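Local coordinates for protein AT27789p (Drosophila melanogaster, PDB 5UZM) that probably binds RNA, including mRNA, as the hnRNP F/H homologue Glorund, whose second quasi-RNA recognition motif is the domain in this structure, at residues A[15-20]-A[79-84]. Sequence-based numbering, arbitrary orientation.
Sequences GLPYAV and RYIEIF
The folded side chain of R79 donates its NE-H to the carbonyl oxygen of G15, with 3.1 Å from NE to O and a nearly straight N-H...O angle of 170°. The oxygen lies at the edge of the guanidinium, close to its plane, while NE stands above the carbonyl plane. Bends at both chi2 and chi3 fold the arginine so that its aliphatic part and its NE meet the same loop. The methylenes run past the P17 ring in the opposite sense, with R79 CG 4.0 Å from P17 CG. A water gives the G15 oxygen a second donor, at 3.0 Å from water to O, and donates also to the Y80 carbonyl, 2.7 Å from water to O. It thereby bridges the backbones of G15 and Y80 just past the pairing of strands 10-14 and 79-85, in which R14 bonds with E82.

Beneath this polar layer the contact turns apolar. The CD1 methyl of I81 comes within 3.8 Å of L16 CD2 and 4.2 Å of P17 CD, and also touches the G15 oxygen. I76 touches L16, P17 and I81, while I25 and F28 of helix 22-28 extend the buried side.

Close approach at G15 depends on the missing side chain: a CB there would collide with the Y80 carbonyl oxygen, and the positive phi of 100° would press it against the preceding carbonyl as well. The chain leaves strand 10-14 here, beside strand 79-85, its neighbour in the RNA recognition motif sheet, and enters the type I turn P17-V20 ahead of helix 22-28. With one oxygen gripped by both an arginine and a water, polar bonds join loop to strand alongside the packing of L16 and P17, and the nearby guanidinium charge would probably polarise the G15 carbonyl.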
loop_
_atom_site.group_PDB
_atom_site.type_symbol
_atom_site.label_atom_id
_atom_site.label_comp_id
_atom_site.label_asym_id
_atom_site.label_seq_id
_atom_site.Cartn_x
_atom_site.Cartn_y
_atom_site.Cartn_z
ATOM N N GLY A 15 2.835 8.032 -4.765
ATOM C CA GLY A 15 4.154 8.616 -4.798
ATOM C C GLY A 15 5.308 7.645 -4.847
ATOM O O GLY A 15 6.442 8.048 -4.616
ATOM N N LEU A 16 5.039 6.372 -5.113
ATOM C CA LEU A 16 6.073 5.352 -5.016
ATOM C C LEU A 16 7.196 5.561 -6.034
ATOM O O LEU A 16 6.952 6.033 -7.156
ATOM C CB LEU A 16 5.443 3.984 -5.226
ATOM C CG LEU A 16 4.445 3.550 -4.144
ATOM C CD1 LEU A 16 3.655 2.286 -4.534
ATOM C CD2 LEU A 16 5.225 3.300 -2.843
ATOM N N PRO A 17 8.419 5.164 -5.680
ATOM C CA PRO A 17 9.525 5.111 -6.653
ATOM C C PRO A 17 9.193 4.258 -7.881
ATOM O O PRO A 17 8.418 3.319 -7.805
ATOM C CB PRO A 17 10.667 4.481 -5.850
ATOM C CG PRO A 17 10.275 4.524 -4.422
ATOM C CD PRO A 17 8.796 4.651 -4.334
ATOM N N TYR A 18 9.840 4.541 -9.036
ATOM C CA TYR A 18 9.567 3.718 -10.220
ATOM C C TYR A 18 10.061 2.293 -10.027
ATOM O O TYR A 18 9.415 1.337 -10.470
ATOM C CB TYR A 18 10.198 4.300 -11.489
ATOM C CG TYR A 18 10.201 3.298 -12.646
ATOM C CD1 TYR A 18 9.021 2.951 -13.297
ATOM C CD2 TYR A 18 11.378 2.685 -13.070
ATOM C CE1 TYR A 18 9.011 2.030 -14.340
ATOM C CE2 TYR A 18 11.376 1.764 -14.117
ATOM C CZ TYR A 18 10.187 1.446 -14.744
ATOM O OH TYR A 18 10.169 0.536 -15.776
ATOM N N ALA A 19 11.181 2.119 -9.341
ATOM C CA ALA A 19 11.723 0.776 -9.175
ATOM C C ALA A 19 11.187 0.070 -7.932
ATOM O O ALA A 19 11.866 -0.821 -7.401
ATOM C CB ALA A 19 13.252 0.833 -9.148
ATOM N N VAL A 20 9.976 0.410 -7.470
ATOM C CA VAL A 20 9.553 -0.042 -6.155
ATOM C C VAL A 20 9.262 -1.539 -6.160
ATOM O O VAL A 20 8.742 -2.104 -7.138
ATOM C CB VAL A 20 8.331 0.762 -5.656
ATOM C CG1 VAL A 20 7.103 0.471 -6.483
ATOM C CG2 VAL A 20 8.066 0.425 -4.193
ATOM N N ARG A 79 11.601 9.294 -2.006
ATOM C CA ARG A 79 10.205 9.611 -2.328
ATOM C C ARG A 79 9.364 9.655 -1.064
ATOM O O ARG A 79 9.376 8.718 -0.273
ATOM C CB ARG A 79 9.558 8.576 -3.264
ATOM C CG ARG A 79 10.253 8.483 -4.633
ATOM C CD ARG A 79 9.986 9.732 -5.542
ATOM N NE ARG A 79 8.574 9.820 -5.898
ATOM C CZ ARG A 79 8.058 10.732 -6.715
ATOM N NH1 ARG A 79 6.739 10.738 -6.999
ATOM N NH2 ARG A 79 8.860 11.645 -7.238
ATOM N N TYR A 80 8.608 10.724 -0.917
ATOM C CA TYR A 80 7.625 10.832 0.146
ATOM C C TYR A 80 6.362 10.067 -0.223
ATOM O O TYR A 80 5.807 10.245 -1.326
ATOM C CB TYR A 80 7.291 12.309 0.367
ATOM C CG TYR A 80 8.396 13.142 0.947
ATOM C CD1 TYR A 80 9.307 13.780 0.128
ATOM C CD2 TYR A 80 8.527 13.283 2.323
ATOM C CE1 TYR A 80 10.341 14.561 0.665
ATOM C CE2 TYR A 80 9.547 14.072 2.871
ATOM C CZ TYR A 80 10.449 14.701 2.026
ATOM O OH TYR A 80 11.479 15.473 2.522
ATOM N N ILE A 81 5.902 9.215 0.689
ATOM C CA ILE A 81 4.783 8.326 0.390
ATOM C C ILE A 81 3.528 8.869 1.072
ATOM O O ILE A 81 3.476 8.993 2.304
ATOM C CB ILE A 81 5.084 6.879 0.838
ATOM C CG1 ILE A 81 6.431 6.363 0.264
ATOM C CG2 ILE A 81 3.954 5.954 0.436
ATOM C CD1 ILE A 81 6.597 6.509 -1.259
ATOM N N GLU A 82 2.539 9.227 0.271
ATOM C CA GLU A 82 1.225 9.618 0.780
ATOM C C GLU A 82 0.404 8.381 1.046
ATOM O O GLU A 82 0.375 7.463 0.223
ATOM C CB GLU A 82 0.508 10.523 -0.227
ATOM C CG GLU A 82 1.360 11.705 -0.690
ATOM C CD GLU A 82 0.742 12.381 -1.900
ATOM O OE1 GLU A 82 -0.251 13.115 -1.695
ATOM O OE2 GLU A 82 1.206 12.135 -3.049
ATOM N N ILE A 83 -0.337 8.358 2.159
ATOM C CA ILE A 83 -1.089 7.183 2.578
ATOM C C ILE A 83 -2.523 7.600 2.886
ATOM O O ILE A 83 -2.740 8.584 3.602
ATOM C CB ILE A 83 -0.457 6.518 3.816
ATOM C CG1 ILE A 83 1.051 6.282 3.578
ATOM C CG2 ILE A 83 -1.152 5.223 4.181
ATOM C CD1 ILE A 83 1.746 5.760 4.821
ATOM N N PHE A 84 -3.491 6.886 2.319
ATOM C CA PHE A 84 -4.907 7.203 2.522
ATOM C C PHE A 84 -5.688 5.991 2.997
ATOM O O PHE A 84 -5.430 4.866 2.569
ATOM C CB PHE A 84 -5.579 7.673 1.207
ATOM C CG PHE A 84 -4.833 8.731 0.494
ATOM C CD1 PHE A 84 -5.071 10.073 0.772
ATOM C CD2 PHE A 84 -3.849 8.411 -0.449
ATOM C CE1 PHE A 84 -4.355 11.072 0.116
ATOM C CE2 PHE A 84 -3.145 9.410 -1.108
ATOM C CZ PHE A 84 -3.400 10.740 -0.829
HETATM O O HOH W 1 6.340 10.974 -3.873
#